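Local coordinates for protein beta-agarase (Persicobacter, PDB 6AII) that probably hydrolyses the beta-1,4-glycosidic bonds of agarose to give neoagarobiose, as a GH16-family beta-agarase, at residues A[59-64]-A[286-291]; A[112-117]-A[318-323]; A[121-126]-A[314-319]; A[142-147]-A[274-279]. One frame throughout, in Å; residues are numbered along the deposited sequence.

Contact 1: A[59-64]-A[286-291]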
loop_
_atom_site.group_PDB
_atom_site.type_symbol
_atom_site.label_atom_id
_atom_site.label_comp_id
_atom_site.label_asym_id
_atom_site.label_seq_id
_atom_site.Cartn_x
_atom_site.Cartn_y
_atom_site.Cartn_z
ATOM N N PRO A 59 0.301 14.562 3.106
ATOM C CA PRO A 59 1.057 14.695 4.373
ATOM C C PRO A 59 2.410 15.310 4.118
ATOM O O PRO A 59 2.916 15.224 3.000
ATOM C CB PRO A 59 1.228 13.273 4.891
ATOM C CG PRO A 59 1.378 12.498 3.576
ATOM C CD PRO A 59 0.404 13.154 2.615
ATOM N N GLY A 60 3.018 15.948 5.143
ATOM C CA GLY A 60 4.359 16.393 4.919
ATOM C C GLY A 60 4.386 17.416 3.775
ATOM O O GLY A 60 3.432 18.145 3.548
ATOM N N PRO A 61 5.495 17.440 3.075
ATOM C CA PRO A 61 5.675 18.333 1.923
ATOM C C PRO A 61 5.132 17.750 0.609
ATOM O O PRO A 61 5.402 18.300 -0.447
ATOM C CB PRO A 61 7.176 18.576 1.853
ATOM C CG PRO A 61 7.753 17.250 2.325
ATOM C CD PRO A 61 6.788 16.817 3.395
ATOM N N THR A 62 4.377 16.673 0.747
ATOM C CA THR A 62 3.631 16.121 -0.379
ATOM C C THR A 62 2.609 17.147 -0.920
ATOM O O THR A 62 1.860 17.767 -0.139
ATOM C CB THR A 62 2.865 14.866 0.040
ATOM O OG1 THR A 62 3.728 13.955 0.750
ATOM C CG2 THR A 62 2.139 14.231 -1.135
ATOM N N GLN A 63 2.515 17.250 -2.263
ATOM C CA GLN A 63 1.452 17.952 -2.931
ATOM C C GLN A 63 0.845 17.056 -4.010
ATOM O O GLN A 63 1.347 17.000 -5.122
ATOM C CB GLN A 63 1.942 19.239 -3.621
ATOM C CG GLN A 63 2.212 20.362 -2.620
ATOM C CD GLN A 63 2.646 21.661 -3.249
ATOM O OE1 GLN A 63 3.268 21.713 -4.306
ATOM N NE2 GLN A 63 2.294 22.757 -2.559
ATOM N N TRP A 64 -0.183 16.325 -3.620
ATOM C CA TRP A 64 -0.897 15.455 -4.584
ATOM C C TRP A 64 -1.509 16.348 -5.642
ATOM O O TRP A 64 -2.086 17.406 -5.275
ATOM C CB TRP A 64 -1.957 14.612 -3.925
ATOM C CG TRP A 64 -1.423 13.500 -3.087
ATOM C CD1 TRP A 64 -0.304 12.746 -3.312
ATOM C CD2 TRP A 64 -1.986 13.036 -1.866
ATOM N NE1 TRP A 64 -0.162 11.829 -2.317
ATOM C CE2 TRP A 64 -1.163 11.987 -1.411
ATOM C CE3 TRP A 64 -3.124 13.365 -1.130
ATOM C CZ2 TRP A 64 -1.432 11.269 -0.259
ATOM C CZ3 TRP A 64 -3.363 12.670 0.035
ATOM C CH2 TRP A 64 -2.549 11.632 0.458
ATOM N N ILE A 286 1.845 7.643 -3.588
ATOM C CA ILE A 286 3.178 7.938 -3.121
ATOM C C ILE A 286 3.096 9.177 -2.216
ATOM O O ILE A 286 2.148 9.955 -2.320
ATOM C CB ILE A 286 4.190 8.161 -4.253
ATOM C CG1 ILE A 286 3.880 9.409 -5.086
ATOM C CG2 ILE A 286 4.287 6.867 -5.104
ATOM C CD1 ILE A 286 4.826 9.686 -6.264
ATOM N N GLU A 287 3.981 9.249 -1.248
ATOM C CA GLU A 287 3.974 10.394 -0.361
ATOM C C GLU A 287 5.343 10.585 0.264
ATOM O O GLU A 287 6.148 9.671 0.373
ATOM C CB GLU A 287 2.906 10.215 0.706
ATOM C CG GLU A 287 2.959 9.019 1.514
ATOM C CD GLU A 287 1.706 8.777 2.420
ATOM O OE1 GLU A 287 0.535 9.003 2.063
ATOM O OE2 GLU A 287 1.973 8.472 3.576
ATOM N N ALA A 288 5.517 11.804 0.754
ATOM C CA ALA A 288 6.702 12.204 1.546
ATOM C C ALA A 288 6.169 12.530 2.925
ATOM O O ALA A 288 5.618 13.631 3.084
ATOM C CB ALA A 288 7.424 13.334 0.917
ATOM N N GLN A 289 6.261 11.630 3.872
ATOM C CA GLN A 289 5.681 11.873 5.183
ATOM C C GLN A 289 6.603 12.820 5.973
ATOM O O GLN A 289 7.820 12.873 5.751
ATOM C CB GLN A 289 5.495 10.554 5.942
ATOM C CG GLN A 289 4.615 9.595 5.139
ATOM C CD GLN A 289 5.002 8.131 5.234
ATOM O OE1 GLN A 289 5.951 7.746 5.919
ATOM N NE2 GLN A 289 4.278 7.314 4.502
ATOM N N ASP A 290 5.994 13.535 6.928
ATOM C CA ASP A 290 6.704 14.510 7.742
ATOM C C ASP A 290 7.983 13.945 8.371
ATOM O O ASP A 290 9.022 14.546 8.193
ATOM C CB ASP A 290 5.800 15.028 8.886
ATOM C CG ASP A 290 5.115 14.047 9.835
ATOM O OD1 ASP A 290 5.256 12.820 9.742
ATOM O OD2 ASP A 290 4.262 14.507 10.564
ATOM N N TRP A 291 7.856 12.761 8.984
ATOM C CA TRP A 291 8.988 12.126 9.781
ATOM C C TRP A 291 10.167 11.816 8.823
ATOM O O TRP A 291 11.322 12.209 9.062
ATOM C CB TRP A 291 8.493 10.879 10.563
ATOM C CG TRP A 291 7.740 9.794 9.828
ATOM C CD1 TRP A 291 6.400 9.774 9.510
ATOM C CD2 TRP A 291 8.234 8.503 9.431
ATOM N NE1 TRP A 291 6.049 8.598 8.892
ATOM C CE2 TRP A 291 7.161 7.795 8.826
ATOM C CE3 TRP A 291 9.486 7.874 9.500
ATOM C CZ2 TRP A 291 7.318 6.507 8.292
ATOM C CZ3 TRP A 291 9.638 6.612 8.947
ATOM C CH2 TRP A 291 8.562 5.928 8.373
#

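Contact 2: A[112-117]-A[318-323]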
loop_
_atom_site.group_PDB
_atom_site.type_symbol
_atom_site.label_atom_id
_atom_site.label_comp_id
_atom_site.label_asym_id
_atom_site.label_seq_id
_atom_site.Cartn_x
_atom_site.Cartn_y
_atom_site.Cartn_z
ATOM N N GLY A 112 -14.804 1.532 -6.586
ATOM C CA GLY A 112 -15.415 0.393 -5.971
ATOM C C GLY A 112 -14.853 0.053 -4.602
ATOM O O GLY A 112 -13.911 0.733 -4.101
ATOM N N HIS A 113 -15.502 -0.950 -3.999
ATOM C CA HIS A 113 -15.145 -1.465 -2.734
ATOM C C HIS A 113 -14.866 -2.970 -2.797
ATOM O O HIS A 113 -15.406 -3.717 -3.642
ATOM C CB HIS A 113 -16.233 -1.242 -1.660
ATOM C CG HIS A 113 -16.485 0.182 -1.342
ATOM N ND1 HIS A 113 -17.207 1.016 -2.187
ATOM C CD2 HIS A 113 -16.201 0.907 -0.240
ATOM C CE1 HIS A 113 -17.279 2.234 -1.636
ATOM N NE2 HIS A 113 -16.691 2.178 -0.426
ATOM N N VAL A 114 -14.103 -3.434 -1.816
ATOM C CA VAL A 114 -14.017 -4.853 -1.537
ATOM C C VAL A 114 -14.444 -5.136 -0.099
ATOM O O VAL A 114 -14.410 -4.256 0.757
ATOM C CB VAL A 114 -12.603 -5.391 -1.806
ATOM C CG1 VAL A 114 -12.153 -5.103 -3.228
ATOM C CG2 VAL A 114 -11.610 -4.809 -0.851
ATOM N N GLN A 115 -14.855 -6.371 0.131
ATOM C CA GLN A 115 -15.201 -6.879 1.447
ATOM C C GLN A 115 -14.884 -8.361 1.507
ATOM O O GLN A 115 -15.017 -9.103 0.470
ATOM C CB GLN A 115 -16.701 -6.618 1.706
ATOM C CG GLN A 115 -17.185 -7.140 3.029
ATOM C CD GLN A 115 -18.620 -6.731 3.271
ATOM O OE1 GLN A 115 -19.471 -6.902 2.390
ATOM N NE2 GLN A 115 -18.873 -6.211 4.463
ATOM N N TYR A 116 -14.549 -8.848 2.686
ATOM C CA TYR A 116 -14.216 -10.232 2.873
ATOM C C TYR A 116 -15.400 -11.093 2.401
ATOM O O TYR A 116 -16.536 -10.625 2.537
ATOM C CB TYR A 116 -13.962 -10.581 4.341
ATOM C CG TYR A 116 -15.181 -10.622 5.233
ATOM C CD1 TYR A 116 -15.685 -9.463 5.758
ATOM C CD2 TYR A 116 -15.892 -11.795 5.393
ATOM C CE1 TYR A 116 -16.862 -9.464 6.497
ATOM C CE2 TYR A 116 -17.074 -11.806 6.120
ATOM C CZ TYR A 116 -17.541 -10.643 6.672
ATOM O OH TYR A 116 -18.704 -10.599 7.434
ATOM N N PRO A 117 -15.154 -12.302 1.972
ATOM C CA PRO A 117 -13.884 -12.926 1.585
ATOM C C PRO A 117 -13.399 -12.355 0.242
ATOM O O PRO A 117 -14.106 -12.304 -0.820
ATOM C CB PRO A 117 -14.142 -14.446 1.527
ATOM C CG PRO A 117 -15.604 -14.528 1.143
ATOM C CD PRO A 117 -16.258 -13.244 1.628
ATOM N N ILE A 318 -3.763 -4.461 -11.258
ATOM C CA ILE A 318 -4.440 -4.708 -10.023
ATOM C C ILE A 318 -5.451 -5.808 -10.331
ATOM O O ILE A 318 -6.199 -5.656 -11.317
ATOM C CB ILE A 318 -5.171 -3.465 -9.478
ATOM C CG1 ILE A 318 -4.207 -2.315 -9.228
ATOM C CG2 ILE A 318 -6.014 -3.808 -8.282
ATOM C CD1 ILE A 318 -4.895 -0.981 -9.084
ATOM N N ARG A 319 -5.538 -6.819 -9.464
ATOM C CA ARG A 319 -6.595 -7.869 -9.676
ATOM C C ARG A 319 -7.209 -8.207 -8.334
ATOM O O ARG A 319 -6.559 -8.254 -7.289
ATOM C CB ARG A 319 -6.039 -9.098 -10.396
ATOM C CG ARG A 319 -5.020 -9.905 -9.587
ATOM C CD ARG A 319 -4.414 -10.999 -10.443
ATOM N NE ARG A 319 -3.591 -11.890 -9.670
ATOM C CZ ARG A 319 -3.252 -13.128 -9.958
ATOM N NH1 ARG A 319 -3.811 -13.736 -11.016
ATOM N NH2 ARG A 319 -2.298 -13.728 -9.243
ATOM N N VAL A 320 -8.530 -8.415 -8.379
ATOM C CA VAL A 320 -9.335 -8.722 -7.235
ATOM C C VAL A 320 -10.197 -9.961 -7.533
ATOM O O VAL A 320 -10.772 -9.996 -8.627
ATOM C CB VAL A 320 -10.218 -7.537 -6.833
ATOM C CG1 VAL A 320 -11.146 -7.903 -5.724
ATOM C CG2 VAL A 320 -9.333 -6.347 -6.404
ATOM N N TYR A 321 -10.206 -10.886 -6.595
ATOM C CA TYR A 321 -11.022 -12.114 -6.759
ATOM C C TYR A 321 -11.817 -12.362 -5.476
ATOM O O TYR A 321 -11.378 -12.129 -4.371
ATOM C CB TYR A 321 -10.198 -13.365 -7.058
ATOM C CG TYR A 321 -9.327 -13.352 -8.280
ATOM C CD1 TYR A 321 -8.056 -12.772 -8.246
ATOM C CD2 TYR A 321 -9.736 -13.901 -9.473
ATOM C CE1 TYR A 321 -7.243 -12.755 -9.357
ATOM C CE2 TYR A 321 -8.925 -13.857 -10.585
ATOM C CZ TYR A 321 -7.652 -13.337 -10.528
ATOM O OH TYR A 321 -6.877 -13.360 -11.651
ATOM N N THR A 322 -13.016 -12.971 -5.658
ATOM C CA THR A 322 -13.819 -13.466 -4.582
ATOM C C THR A 322 -14.103 -14.972 -4.849
ATOM O O THR A 322 -14.089 -15.427 -5.965
ATOM C CB THR A 322 -15.123 -12.664 -4.407
ATOM O OG1 THR A 322 -15.923 -12.942 -5.568
ATOM C CG2 THR A 322 -14.831 -11.197 -4.159
ATOM N N PRO A 323 -14.307 -15.758 -3.796
ATOM C CA PRO A 323 -14.509 -17.196 -3.873
ATOM C C PRO A 323 -15.929 -17.508 -4.340
ATOM O O PRO A 323 -16.889 -16.794 -3.906
ATOM C CB PRO A 323 -14.391 -17.778 -2.455
ATOM C CG PRO A 323 -14.018 -16.624 -1.587
ATOM C CD PRO A 323 -14.193 -15.369 -2.380
#

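Contact 3: A[121-126]-A[314-319]. With CA (calcium ion), chain B.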
loop_
_atom_site.group_PDB
_atom_site.type_symbol
_atom_site.label_atom_id
_atom_site.label_comp_id
_atom_site.label_asym_id
_atom_site.label_seq_id
_atom_site.Cartn_x
_atom_site.Cartn_y
_atom_site.Cartn_z
ATOM N N GLU A 121 -4.615 -8.005 -5.090
ATOM C CA GLU A 121 -3.166 -8.089 -5.403
ATOM C C GLU A 121 -2.829 -7.066 -6.463
ATOM O O GLU A 121 -3.575 -6.863 -7.438
ATOM C CB GLU A 121 -2.821 -9.481 -5.879
ATOM C CG GLU A 121 -1.341 -9.802 -6.005
ATOM C CD GLU A 121 -1.150 -11.250 -6.446
ATOM O OE1 GLU A 121 -1.845 -11.650 -7.438
ATOM O OE2 GLU A 121 -0.251 -11.937 -5.892
ATOM N N ALA A 122 -1.635 -6.445 -6.316
ATOM C CA ALA A 122 -1.158 -5.543 -7.326
ATOM C C ALA A 122 0.248 -5.974 -7.744
ATOM O O ALA A 122 1.044 -6.457 -6.910
ATOM C CB ALA A 122 -1.140 -4.138 -6.763
ATOM N N ARG A 123 0.601 -5.702 -9.006
ATOM C CA ARG A 123 1.926 -5.864 -9.513
ATOM C C ARG A 123 2.484 -4.479 -9.736
ATOM O O ARG A 123 1.965 -3.745 -10.602
ATOM C CB ARG A 123 1.939 -6.686 -10.813
ATOM C CG ARG A 123 3.326 -7.033 -11.318
ATOM C CD ARG A 123 3.374 -8.086 -12.397
ATOM N NE ARG A 123 4.750 -8.503 -12.668
ATOM C CZ ARG A 123 5.480 -8.168 -13.734
ATOM N NH1 ARG A 123 6.704 -8.698 -13.872
ATOM N NH2 ARG A 123 5.034 -7.342 -14.666
ATOM N N VAL A 124 3.486 -4.163 -8.937
ATOM C CA VAL A 124 3.967 -2.797 -8.888
ATOM C C VAL A 124 5.463 -2.794 -9.162
ATOM O O VAL A 124 6.152 -3.736 -8.780
ATOM C CB VAL A 124 3.661 -2.156 -7.531
ATOM C CG1 VAL A 124 2.153 -2.039 -7.307
ATOM C CG2 VAL A 124 4.335 -2.856 -6.396
ATOM N N LYS A 125 5.939 -1.668 -9.684
ATOM C CA LYS A 125 7.361 -1.410 -9.689
ATOM C C LYS A 125 7.603 -0.186 -8.792
ATOM O O LYS A 125 7.277 0.936 -9.177
ATOM C CB LYS A 125 7.863 -1.127 -11.102
ATOM C CG LYS A 125 9.311 -1.480 -11.368
ATOM C CD LYS A 125 10.259 -0.611 -10.707
ATOM C CE LYS A 125 10.235 0.822 -11.162
ATOM N NZ LYS A 125 11.263 1.565 -10.367
ATOM N N ILE A 126 8.039 -0.496 -7.605
ATOM C CA ILE A 126 8.332 0.547 -6.586
ATOM C C ILE A 126 9.374 1.521 -7.161
ATOM O O ILE A 126 10.328 1.111 -7.807
ATOM C CB ILE A 126 8.741 -0.156 -5.302
ATOM C CG1 ILE A 126 7.460 -0.722 -4.650
ATOM C CG2 ILE A 126 9.467 0.835 -4.348
ATOM C CD1 ILE A 126 7.631 -1.722 -3.596
ATOM N N LYS A 314 5.046 2.511 -10.545
ATOM C CA LYS A 314 4.325 2.000 -11.719
ATOM C C LYS A 314 3.435 0.828 -11.273
ATOM O O LYS A 314 3.864 0.017 -10.409
ATOM C CB LYS A 314 5.288 1.523 -12.804
ATOM C CG LYS A 314 6.153 2.627 -13.328
ATOM C CD LYS A 314 7.176 2.183 -14.368
ATOM C CE LYS A 314 8.020 3.354 -14.802
ATOM N NZ LYS A 314 9.117 2.893 -15.678
ATOM N N VAL A 315 2.246 0.743 -11.837
ATOM C CA VAL A 315 1.346 -0.338 -11.483
ATOM C C VAL A 315 1.005 -1.069 -12.797
ATOM O O VAL A 315 0.261 -0.539 -13.624
ATOM C CB VAL A 315 0.070 0.139 -10.768
ATOM C CG1 VAL A 315 -0.791 -1.047 -10.330
ATOM C CG2 VAL A 315 0.393 1.048 -9.568
ATOM N N ASP A 316 1.554 -2.280 -12.937
ATOM C CA ASP A 316 1.278 -3.073 -14.165
ATOM C C ASP A 316 -0.154 -3.559 -14.161
ATOM O O ASP A 316 -0.806 -3.637 -15.207
ATOM C CB ASP A 316 2.266 -4.234 -14.214
ATOM C CG ASP A 316 2.185 -5.072 -15.479
ATOM O OD1 ASP A 316 1.702 -4.545 -16.521
ATOM O OD2 ASP A 316 2.635 -6.247 -15.408
ATOM N N TRP A 317 -0.640 -3.988 -13.007
ATOM C CA TRP A 317 -2.010 -4.458 -12.914
ATOM C C TRP A 317 -2.457 -4.490 -11.450
ATOM O O TRP A 317 -1.633 -4.560 -10.511
ATOM C CB TRP A 317 -2.215 -5.849 -13.575
ATOM C CG TRP A 317 -1.291 -6.984 -13.260
ATOM C CD1 TRP A 317 -0.346 -7.438 -14.114
ATOM C CD2 TRP A 317 -1.244 -7.848 -12.121
ATOM N NE1 TRP A 317 0.245 -8.574 -13.646
ATOM C CE2 TRP A 317 -0.286 -8.855 -12.421
ATOM C CE3 TRP A 317 -1.944 -7.900 -10.897
ATOM C CZ2 TRP A 317 0.013 -9.863 -11.532
ATOM C CZ3 TRP A 317 -1.611 -8.888 -9.989
ATOM C CH2 TRP A 317 -0.657 -9.868 -10.317
ATOM N N ILE A 318 -3.763 -4.461 -11.258
ATOM C CA ILE A 318 -4.440 -4.708 -10.023
ATOM C C ILE A 318 -5.451 -5.808 -10.331
ATOM O O ILE A 318 -6.199 -5.656 -11.317
ATOM C CB ILE A 318 -5.171 -3.465 -9.478
ATOM C CG1 ILE A 318 -4.207 -2.315 -9.228
ATOM C CG2 ILE A 318 -6.014 -3.808 -8.282
ATOM C CD1 ILE A 318 -4.895 -0.981 -9.084
ATOM N N ARG A 319 -5.538 -6.819 -9.464
ATOM C CA ARG A 319 -6.595 -7.869 -9.676
ATOM C C ARG A 319 -7.209 -8.207 -8.334
ATOM O O ARG A 319 -6.559 -8.254 -7.289
ATOM C CB ARG A 319 -6.039 -9.098 -10.396
ATOM C CG ARG A 319 -5.020 -9.905 -9.587
ATOM C CD ARG A 319 -4.414 -10.999 -10.443
ATOM N NE ARG A 319 -3.591 -11.890 -9.670
ATOM C CZ ARG A 319 -3.252 -13.128 -9.958
ATOM N NH1 ARG A 319 -3.811 -13.736 -11.016
ATOM N NH2 ARG A 319 -2.298 -13.728 -9.243
HETATM CA CA CA B . -0.135 -3.839 -17.761
HETATM O O HOH W 1 1.613 -4.502 -19.444
#

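Contact 4: A[142-147]-A[274-279]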
loop_
_atom_site.group_PDB
_atom_site.type_symbol
_atom_site.label_atom_id
_atom_site.label_comp_id
_atom_site.label_asym_id
_atom_site.label_seq_id
_atom_site.Cartn_x
_atom_site.Cartn_y
_atom_site.Cartn_z
ATOM N N ASP A 142 -13.242 5.550 7.699
ATOM C CA ASP A 142 -11.878 5.669 8.191
ATOM C C ASP A 142 -11.614 4.874 9.470
ATOM O O ASP A 142 -10.561 5.060 10.091
ATOM C CB ASP A 142 -11.417 7.110 8.381
ATOM C CG ASP A 142 -11.310 7.894 7.097
ATOM O OD1 ASP A 142 -10.989 7.293 6.030
ATOM O OD2 ASP A 142 -11.563 9.110 7.164
ATOM N N TYR A 143 -12.466 3.950 9.847
ATOM C CA TYR A 143 -12.304 3.221 11.080
ATOM C C TYR A 143 -11.512 1.916 10.889
ATOM O O TYR A 143 -10.987 1.354 11.884
ATOM C CB TYR A 143 -13.650 2.881 11.718
ATOM C CG TYR A 143 -14.094 3.933 12.712
ATOM C CD1 TYR A 143 -14.705 5.105 12.297
ATOM C CD2 TYR A 143 -13.772 3.797 14.052
ATOM C CE1 TYR A 143 -15.061 6.086 13.212
ATOM C CE2 TYR A 143 -14.105 4.767 14.975
ATOM C CZ TYR A 143 -14.753 5.910 14.549
ATOM O OH TYR A 143 -15.053 6.851 15.496
ATOM N N GLU A 144 -11.501 1.354 9.666
ATOM C CA GLU A 144 -10.904 0.029 9.469
ATOM C C GLU A 144 -10.052 0.069 8.197
ATOM O O GLU A 144 -10.486 0.547 7.176
ATOM C CB GLU A 144 -11.945 -1.079 9.345
ATOM C CG GLU A 144 -12.756 -1.262 10.624
ATOM C CD GLU A 144 -13.888 -2.258 10.578
ATOM O OE1 GLU A 144 -13.927 -3.090 9.635
ATOM O OE2 GLU A 144 -14.736 -2.207 11.540
ATOM N N GLU A 145 -8.823 -0.393 8.297
ATOM C CA GLU A 145 -7.816 -0.239 7.213
ATOM C C GLU A 145 -6.981 -1.527 7.114
ATOM O O GLU A 145 -6.607 -2.105 8.128
ATOM C CB GLU A 145 -6.950 0.965 7.571
ATOM C CG GLU A 145 -5.660 1.120 6.747
ATOM C CD GLU A 145 -4.790 2.292 7.122
ATOM O OE1 GLU A 145 -5.386 3.252 7.644
ATOM O OE2 GLU A 145 -3.525 2.255 6.850
ATOM N N ILE A 146 -6.581 -1.891 5.889
ATOM C CA ILE A 146 -5.622 -2.962 5.688
ATOM C C ILE A 146 -4.465 -2.437 4.840
ATOM O O ILE A 146 -4.696 -1.880 3.808
ATOM C CB ILE A 146 -6.329 -4.165 5.016
ATOM C CG1 ILE A 146 -7.377 -4.760 5.947
ATOM C CG2 ILE A 146 -5.289 -5.213 4.567
ATOM C CD1 ILE A 146 -8.350 -5.710 5.247
ATOM N N ASP A 147 -3.241 -2.655 5.285
ATOM C CA ASP A 147 -2.057 -2.165 4.555
ATOM C C ASP A 147 -1.382 -3.359 3.852
ATOM O O ASP A 147 -0.733 -4.208 4.553
ATOM C CB ASP A 147 -1.060 -1.539 5.512
ATOM C CG ASP A 147 -1.735 -0.431 6.301
ATOM O OD1 ASP A 147 -2.379 0.426 5.666
ATOM O OD2 ASP A 147 -1.727 -0.552 7.547
ATOM N N LYS A 274 -16.740 -7.609 16.308
ATOM C CA LYS A 274 -17.052 -7.962 14.898
ATOM C C LYS A 274 -15.786 -8.264 14.066
ATOM O O LYS A 274 -15.916 -8.958 13.059
ATOM C CB LYS A 274 -17.816 -6.816 14.240
ATOM C CG LYS A 274 -19.221 -6.597 14.808
ATOM C CD LYS A 274 -20.151 -7.773 14.500
ATOM C CE LYS A 274 -20.998 -8.255 15.664
ATOM N NZ LYS A 274 -22.104 -7.317 15.942
ATOM N N GLY A 275 -14.644 -7.697 14.430
ATOM C CA GLY A 275 -13.414 -7.806 13.613
ATOM C C GLY A 275 -13.478 -6.883 12.402
ATOM O O GLY A 275 -14.169 -5.878 12.399
ATOM N N LEU A 276 -12.683 -7.191 11.369
ATOM C CA LEU A 276 -12.590 -6.317 10.193
ATOM C C LEU A 276 -13.734 -6.656 9.232
ATOM O O LEU A 276 -13.654 -7.692 8.584
ATOM C CB LEU A 276 -11.258 -6.592 9.488
ATOM C CG LEU A 276 -10.024 -6.045 10.188
ATOM C CD1 LEU A 276 -8.746 -6.544 9.497
ATOM C CD2 LEU A 276 -10.057 -4.560 10.192
ATOM N N THR A 277 -14.739 -5.800 9.103
ATOM C CA THR A 277 -15.896 -6.127 8.284
ATOM C C THR A 277 -16.247 -5.061 7.279
ATOM O O THR A 277 -17.059 -5.340 6.386
ATOM C CB THR A 277 -17.170 -6.361 9.127
ATOM O OG1 THR A 277 -17.554 -5.164 9.788
ATOM C CG2 THR A 277 -16.992 -7.453 10.150
ATOM N N LYS A 278 -15.812 -3.814 7.446
ATOM C CA LYS A 278 -16.417 -2.741 6.688
ATOM C C LYS A 278 -15.878 -2.721 5.252
ATOM O O LYS A 278 -14.649 -2.871 5.060
ATOM C CB LYS A 278 -16.131 -1.413 7.359
ATOM C CG LYS A 278 -16.850 -1.262 8.691
ATOM C CD LYS A 278 -16.550 0.017 9.423
ATOM C CE LYS A 278 -17.456 0.092 10.640
ATOM N NZ LYS A 278 -17.029 1.221 11.474
ATOM N N PRO A 279 -16.705 -2.489 4.265
ATOM C CA PRO A 279 -16.203 -2.428 2.857
ATOM C C PRO A 279 -15.115 -1.372 2.734
ATOM O O PRO A 279 -15.225 -0.317 3.335
ATOM C CB PRO A 279 -17.414 -2.051 2.007
ATOM C CG PRO A 279 -18.547 -2.712 2.792
ATOM C CD PRO A 279 -18.192 -2.425 4.237
HETATM O O HOH W 2 -16.237 -4.252 11.980
HETATM O O HOH W 3 -15.037 -0.146 13.122
#

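Contact 1: A[59-64]-A[286-291]
Thr62 and Trp64 reach over from strand 62-64 to backbone polar atoms at the end of strand 280-287. With OG1 anti to the carbonyl carbon (chi1 -49°), Thr62 accepts the N-H of Ala288, N to OG1 2.8 Å. Its methyl CG2 lies over one face of the Trp64 indole, near the rim. Trp64 NE1 donates to Ile286 O at 3.0 Å, almost straight (172°), with the oxygen in the ring plane. Glu287 runs alongside the indole, OE1 3.8 Å from Trp64 CZ2, and the Pro59 side chain crosses it at about a right angle, CG near OE1. Glu287 OE2 accepts from Gln289 NE2 on its anti lone pair, while OE1 accepts from Asn285 ND2. The type II' turn from Pro59 to Thr62 lays Gly60 CA 3.5 Å from Ala288 O, where a side chain would collide. Both strands pair with strand 97-110, not with each other, so the link between them here is made by two side-chain-to-backbone bonds, and the one from NE1 helps fix the indole's rotation.

Contact 2: A[112-117]-A[318-323]
Val114 CG1 stands anti to its carbonyl carbon (chi1 -56°) and Val320 CG1 anti to its backbone N (chi1 175°), aiming the methyls at each other, CG1 to CG1 3.9 Å. A cis peptide bond precedes Pro117, whose ring lies obliquely against that of Pro323, with 3.8 Å between the two CG atoms. Across the contact Pro117 O meets carbon atoms: Pro323 CD is 3.4 Å from it and Thr322 CG2 3.6 Å. An alanine in place of Pro323 would lack CG and CD, and would probably leave a gap beside the Pro117 ring and its carbonyl. The loop leads from strand 97-110 of one sheet to strand 118-125 of the other, and packs on strand 312-325, with Val118 and Val120 also against Val320. Val114 has a backbone hydrogen bond with Met280, and Val320 one with Gln24. Methyls and proline rings therefore join the segments by van der Waals fit; neither proline has a backbone N-H to offer.

Contact 3: A[121-126]-A[314-319]
Strands 121-125 and 317-319 run antiparallel, axes 4.8 Å apart at 169°, and a classic beta bulge sets Asp316 and Trp317 together opposite Arg123. Arg319 grips Glu121 side-on: NE and NH2 both reach OE1, each at 2.8 Å, with the guanidinium and carboxylate nearly coplanar. The same OE1 lies at the edge of the Trp317 ring. With CG between its backbone N and carbonyl carbon (chi1 49°), Trp317 presents a face to Arg123, whose CB sits 3.6 Å from the centroid of the five-membered ring. Arg123 then extends so that NH2 meets Asp316 OD2 at 2.7 Å, from above the carboxylate plane. Asp316 OD1 binds the calcium ion at 2.3 Å, and Asp316 O, the backbone oxygen, at 2.6 Å; Asp5, Asp30, Asn32, Gly74 and a water complete the site. Strand 217-225 flanks 118-125 on its other edge, strand 75-79 pairs with the Val315 end, and on the opposite face Val315 and Ile318 pack against strand 280-287 of the sandwich's second sheet.

Contact 4: A[142-147]-A[274-279]
Glu144 pushes its carboxylate into the loop at Gly275-Lys278. Glu144 OE1 accepts two backbone N-H groups from opposite faces of its plane: Thr277 N at 2.9 Å, and Lys278 N at 3.0 Å on the straighter line (167°). Glu144 OE2 takes a hydrogen from each of two waters, both 2.6 Å away. One of these waters also donates to Gly275 O and accepts from Thr277 OG1; the other accepts from Lys278 NZ at 2.9 Å. Lys278 NZ is 4.1 Å from Glu144 OE2, beyond a salt bridge, and has its direct partner in Asp141, while the Lys278 chain crosses that of Glu144 at about a right angle, CG and CD against the carboxylate. Leu276 O is bonded by Trp223 NE1, and Leu276 CD1 touches Ile146 CG1 at 4.2 Å. A leucine in place of Glu144 would probably leave the N-H groups of Thr277 and Lys278 without their acceptor and the waters without a shared one. Glu145, next on the strand, points away and begins a sequence that fits the ExDxxE signature of GH16 enzymes. One acid thus ties the loop, directly and through water, to the strand bearing that motif.

From the N terminus, the chain opens contact 1 at 59-64, then contact 2 at 112-117, contact 3 at 121-126 and contact 4 at 142-147. Contact 4 closes first, at 274-279, within the spans of the other three. Contact 1 closes next, at 286-291, and so crosses contacts 2 and 3, which both end on strand 312-325 and share Ile318 and Arg319. Contact 3 joins neighbouring strands of one sheet; contact 2 packs the inter-sheet linker on that sheet; contact 1 joins two strand ends of the other, and contact 4 ties a loop to it. Contacts 2 and 4 touch, probably with a hydrogen bond from Gln115 NE2 to Thr277 O, 2.8 Å.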